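Hyaluronoglucosaminidase (Apis mellifera, PDB 1FCQ) hydrolyses hyaluronan as a glycosidase of family 56, built on a seven-stranded (beta/alpha) TIM barrel, and is a major allergen of bee venom. Local coordinates at residues G76-Q80 with Y129-S133; Y188-L192 with G239-R244. All coordinates share one frame; numbering follows the deposited sequence.

Contact 1 of 2, residues G76-Q80 with Y129-S133; sequences GGVPQ and YKKLS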
loop_
_atom_site.group_PDB
_atom_site.type_symbol
_atom_site.label_atom_id
_atom_site.label_comp_id
_atom_site.label_asym_id
_atom_site.label_seq_id
_atom_site.Cartn_x
_atom_site.Cartn_y
_atom_site.Cartn_z
ATOM N N GLY A 76 -20.212 -9.774 2.110
ATOM C CA GLY A 76 -19.944 -11.094 1.593
ATOM C C GLY A 76 -18.735 -11.804 2.148
ATOM O O GLY A 76 -18.603 -13.019 2.002
ATOM N N GLY A 77 -17.745 -11.085 2.686
ATOM C CA GLY A 77 -16.538 -11.698 3.215
ATOM C C GLY A 77 -15.511 -11.936 2.107
ATOM O O GLY A 77 -14.414 -11.381 2.148
ATOM N N VAL A 78 -15.848 -12.825 1.174
ATOM C CA VAL A 78 -15.011 -13.102 0.007
ATOM C C VAL A 78 -15.648 -12.369 -1.176
ATOM O O VAL A 78 -16.854 -12.177 -1.241
ATOM C CB VAL A 78 -14.921 -14.596 -0.326
ATOM C CG1 VAL A 78 -13.933 -15.319 0.585
ATOM C CG2 VAL A 78 -16.285 -15.275 -0.279
ATOM N N PRO A 79 -14.837 -11.902 -2.122
ATOM C CA PRO A 79 -15.316 -11.089 -3.231
ATOM C C PRO A 79 -16.376 -11.732 -4.101
ATOM O O PRO A 79 -17.262 -11.015 -4.606
ATOM C CB PRO A 79 -14.043 -10.716 -3.977
ATOM C CG PRO A 79 -13.046 -11.735 -3.582
ATOM C CD PRO A 79 -13.359 -12.072 -2.128
ATOM N N GLN A 80 -16.351 -13.040 -4.258
ATOM C CA GLN A 80 -17.349 -13.757 -5.044
ATOM C C GLN A 80 -18.729 -13.742 -4.395
ATOM O O GLN A 80 -19.690 -14.160 -5.047
ATOM C CB GLN A 80 -16.909 -15.186 -5.373
ATOM C CG GLN A 80 -16.685 -16.107 -4.192
ATOM C CD GLN A 80 -15.280 -16.171 -3.630
ATOM O OE1 GLN A 80 -14.809 -17.253 -3.239
ATOM N NE2 GLN A 80 -14.590 -15.041 -3.595
ATOM N N TYR A 129 -9.825 -16.528 3.940
ATOM C CA TYR A 129 -10.432 -16.266 2.634
ATOM C C TYR A 129 -10.408 -17.520 1.762
ATOM O O TYR A 129 -11.368 -17.690 1.006
ATOM C CB TYR A 129 -9.697 -15.090 1.979
ATOM C CG TYR A 129 -9.998 -13.785 2.688
ATOM C CD1 TYR A 129 -9.031 -13.232 3.533
ATOM C CD2 TYR A 129 -11.198 -13.117 2.534
ATOM C CE1 TYR A 129 -9.263 -12.047 4.195
ATOM C CE2 TYR A 129 -11.438 -11.933 3.202
ATOM C CZ TYR A 129 -10.468 -11.404 4.031
ATOM O OH TYR A 129 -10.722 -10.218 4.672
ATOM N N LYS A 130 -9.352 -18.316 1.842
ATOM C CA LYS A 130 -9.271 -19.560 1.092
ATOM C C LYS A 130 -10.335 -20.522 1.636
ATOM O O LYS A 130 -11.097 -21.123 0.874
ATOM C CB LYS A 130 -7.912 -20.244 1.191
ATOM C CG LYS A 130 -6.726 -19.466 0.640
ATOM C CD LYS A 130 -5.488 -20.349 0.582
ATOM C CE LYS A 130 -4.255 -19.573 0.168
ATOM N NZ LYS A 130 -3.051 -20.442 0.019
ATOM N N LYS A 131 -10.370 -20.640 2.973
ATOM C CA LYS A 131 -11.328 -21.585 3.556
ATOM C C LYS A 131 -12.764 -21.273 3.214
ATOM O O LYS A 131 -13.527 -22.184 2.837
ATOM C CB LYS A 131 -11.174 -21.655 5.080
ATOM C CG LYS A 131 -9.764 -21.968 5.548
ATOM C CD LYS A 131 -9.285 -23.322 5.054
ATOM C CE LYS A 131 -7.953 -23.672 5.706
ATOM N NZ LYS A 131 -7.384 -24.931 5.147
ATOM N N LEU A 132 -13.189 -20.017 3.315
ATOM C CA LEU A 132 -14.554 -19.642 3.028
ATOM C C LEU A 132 -14.875 -19.862 1.554
ATOM O O LEU A 132 -15.978 -20.300 1.255
ATOM C CB LEU A 132 -14.846 -18.195 3.427
ATOM C CG LEU A 132 -16.260 -17.702 3.142
ATOM C CD1 LEU A 132 -17.319 -18.551 3.838
ATOM C CD2 LEU A 132 -16.400 -16.240 3.544
ATOM N N SER A 133 -13.896 -19.594 0.686
ATOM C CA SER A 133 -14.133 -19.809 -0.741
ATOM C C SER A 133 -14.498 -21.274 -1.002
ATOM O O SER A 133 -15.429 -21.542 -1.752
ATOM C CB SER A 133 -12.893 -19.450 -1.556
ATOM O OG SER A 133 -12.599 -18.062 -1.425
HETATM O O HOH W 1 -16.245 -19.675 -3.676
#
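Val78 inserts its two methyls between Tyr129, Leu132 and Ser133 in a loop-on-helix contact, largely apolar with one polar edge, in the outer part of the TIM barrel. The loop 76-80 leads from strand 73-74 toward helix 84-98, and its partner is an early turn of helix 127-140. Closest backbone approach is at Val78 and Tyr129, whose CA atoms are 6.2 Å apart. Val78 CG1 faces Tyr129 and Ser133 and also brushes Leu132, whereas CG2 meets Leu132 alone. With CG1 anti to the carbonyl carbon (chi1 -79°), Val78 CG1 lies over the helix, 3.5 Å from Tyr129 O and 4.0 Å from Tyr129 CD2. The other methyl, Val78 CG2, meets Leu132 CD2 at 3.9 Å, and the two side chains cross obliquely. The phenol ring of Tyr129 turns its edge to the loop: Gly77 O lies in the ring plane, 3.2 Å from Tyr129 CE2. Gly77 presents this carbonyl from a backbone conformation with positive phi (85°) that is readily accessible to glycine. At the polar edge, Ser133 OG stands 3.0 Å from Gln80 OE1 and 2.8 Å from Tyr129 O, two acceptors competing for one hydroxyl proton whose choice is not settled. The Gln80 chain turns about its CB-CG bond (chi2 -92°), which brings its amide back to the helix. A water reinforces this edge, donating 2.8 Å bonds to Gln80 OE1 and to Ser133 O. Around the contact, Phe157 of helix 146-175 packs on Pro79, Gln80 and Ser133, while Leu63 N of strand 62-63 donates to the Tyr129 hydroxyl and Trp115 meets the Tyr129 ring edge-to-face.

Contact 2 of 2, residues Y188-L192 with G239-R244; sequences YCYNL and GLVGGR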
loop_
_atom_site.group_PDB
_atom_site.type_symbol
_atom_site.label_atom_id
_atom_site.label_comp_id
_atom_site.label_asym_id
_atom_site.label_seq_id
_atom_site.Cartn_x
_atom_site.Cartn_y
_atom_site.Cartn_z
ATOM N N TYR A 188 3.423 -7.281 -4.499
ATOM C CA TYR A 188 3.981 -7.999 -3.356
ATOM C C TYR A 188 5.226 -8.769 -3.793
ATOM O O TYR A 188 5.507 -8.923 -4.983
ATOM C CB TYR A 188 2.935 -8.930 -2.748
ATOM C CG TYR A 188 1.985 -8.171 -1.846
ATOM C CD1 TYR A 188 0.855 -7.539 -2.315
ATOM C CD2 TYR A 188 2.290 -8.040 -0.492
ATOM C CE1 TYR A 188 0.011 -6.824 -1.489
ATOM C CE2 TYR A 188 1.449 -7.322 0.356
ATOM C CZ TYR A 188 0.318 -6.720 -0.150
ATOM O OH TYR A 188 -0.516 -6.022 0.689
ATOM N N CYS A 189 6.019 -9.210 -2.822
ATOM C CA CYS A 189 7.313 -9.840 -3.030
ATOM C C CYS A 189 7.537 -11.062 -2.149
ATOM O O CYS A 189 7.977 -12.140 -2.576
ATOM C CB CYS A 189 8.366 -8.763 -2.702
ATOM S SG CYS A 189 10.106 -9.241 -2.824
ATOM N N TYR A 190 7.227 -10.911 -0.872
ATOM C CA TYR A 190 7.305 -11.919 0.171
ATOM C C TYR A 190 8.725 -12.443 0.398
ATOM O O TYR A 190 8.939 -13.645 0.594
ATOM C CB TYR A 190 6.341 -13.076 -0.089
ATOM C CG TYR A 190 4.920 -12.663 -0.407
ATOM C CD1 TYR A 190 4.355 -12.914 -1.656
ATOM C CD2 TYR A 190 4.160 -11.973 0.530
ATOM C CE1 TYR A 190 3.061 -12.508 -1.930
ATOM C CE2 TYR A 190 2.874 -11.566 0.258
ATOM C CZ TYR A 190 2.327 -11.838 -0.982
ATOM O OH TYR A 190 1.039 -11.439 -1.254
ATOM N N ASN A 191 9.700 -11.547 0.367
ATOM C CA ASN A 191 11.098 -11.886 0.613
ATOM C C ASN A 191 11.303 -11.925 2.132
ATOM O O ASN A 191 10.491 -11.346 2.854
ATOM C CB ASN A 191 12.071 -10.905 -0.015
ATOM C CG ASN A 191 11.780 -9.432 0.189
ATOM O OD1 ASN A 191 10.700 -9.074 0.668
ATOM N ND2 ASN A 191 12.715 -8.582 -0.201
ATOM N N LEU A 192 12.357 -12.597 2.579
ATOM C CA LEU A 192 12.589 -12.648 4.007
ATOM C C LEU A 192 11.358 -13.106 4.830
ATOM O O LEU A 192 11.039 -12.592 5.898
ATOM C CB LEU A 192 13.188 -11.297 4.463
ATOM C CG LEU A 192 14.522 -10.869 3.829
ATOM C CD1 LEU A 192 14.731 -9.362 3.975
ATOM C CD2 LEU A 192 15.679 -11.638 4.465
ATOM N N GLY A 239 18.339 -5.599 1.793
ATOM C CA GLY A 239 17.848 -6.635 0.895
ATOM C C GLY A 239 16.328 -6.662 0.799
ATOM O O GLY A 239 15.771 -6.892 -0.281
ATOM N N LEU A 240 15.647 -6.494 1.922
ATOM C CA LEU A 240 14.193 -6.441 1.977
ATOM C C LEU A 240 13.734 -5.335 1.030
ATOM O O LEU A 240 12.847 -5.547 0.198
ATOM C CB LEU A 240 13.700 -6.137 3.390
ATOM C CG LEU A 240 12.207 -6.004 3.673
ATOM C CD1 LEU A 240 11.947 -6.217 5.162
ATOM C CD2 LEU A 240 11.629 -4.638 3.302
ATOM N N VAL A 241 14.299 -4.135 1.211
ATOM C CA VAL A 241 13.939 -3.002 0.373
ATOM C C VAL A 241 14.277 -3.280 -1.083
ATOM O O VAL A 241 13.466 -3.078 -1.982
ATOM C CB VAL A 241 14.650 -1.722 0.854
ATOM C CG1 VAL A 241 14.412 -0.538 -0.067
ATOM C CG2 VAL A 241 14.173 -1.382 2.264
ATOM N N GLY A 242 15.522 -3.707 -1.321
ATOM C CA GLY A 242 15.993 -3.953 -2.677
ATOM C C GLY A 242 15.148 -4.923 -3.478
ATOM O O GLY A 242 14.768 -4.623 -4.620
ATOM N N GLY A 243 14.836 -6.073 -2.917
ATOM C CA GLY A 243 14.030 -7.095 -3.548
ATOM C C GLY A 243 12.663 -6.553 -3.968
ATOM O O GLY A 243 12.186 -6.781 -5.093
ATOM N N ARG A 244 12.041 -5.808 -3.056
ATOM C CA ARG A 244 10.732 -5.216 -3.321
ATOM C C ARG A 244 10.760 -4.118 -4.358
ATOM O O ARG A 244 9.843 -4.073 -5.190
ATOM C CB ARG A 244 10.130 -4.716 -2.005
ATOM C CG ARG A 244 9.890 -5.906 -1.080
ATOM C CD ARG A 244 9.371 -5.402 0.264
ATOM N NE ARG A 244 9.262 -6.573 1.142
ATOM C CZ ARG A 244 8.581 -6.611 2.269
ATOM N NH1 ARG A 244 8.578 -7.747 2.967
ATOM N NH2 ARG A 244 7.912 -5.552 2.710
#
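Asn191 binds helix 234-253 through both ends of its amide. Arg244 NE donates to Asn191 OD1 over 2.9 Å, nearly straight at 170°, in the carbonyl plane and on a lone pair; the acceptor also lies in the guanidinium plane, although the two flat groups are turned 39° apart. Arg244 NH1 adds a weak bond to the same oxygen. On the other side of the amide, Asn191 ND2 donates to Leu240 O at 3.1 Å with an N-H...O angle of 163°, and it has a second acceptor in Ala199 O. Extended from CG to NE, Arg244 carries its guanidinium to Asn191 OD1, and Leu240 CD2 lies 3.6 Å above one face of that group, offset toward its rim. Further out, Cys189 CB packs 3.6 Å from Arg244 CG, and Cys189 SG, disulfide-bonded to Cys201, sits 3.9 Å from Gly243 C. Asn191 ND2 also lies 3.9 Å from Gly243 CA, close against the helix backbone. Leu192 CD1 presses on Leu240 CB at 3.4 Å, tighter than usual for carbons. Because Arg244 NH2 also holds Ser225 O, its guanidinium is fixed from two directions; its positive charge would probably polarise the Asn191 carbonyl and strengthen the amide's grip on the helix.

Both contacts set a loop against one helix, and both are partly buried, yet they use different elements: the 76-80 loop with helix 127-140 in contact 1, the 188-192 loop with helix 234-253 in contact 2. Contact 1 lies farther out, its centre about 21 Å from the chain centre against about 14 Å for contact 2. The buried areas are similar, 258 and 275 Å², but the chemistry is not. Valine methyls carry the first, with a neutral, partly water-mediated edge; an amide held by arginine and a helix carbonyl carries the second, beside a disulfide. Their centres are about 27 Å apart and their nearest atoms about 10 Å, so they do not touch.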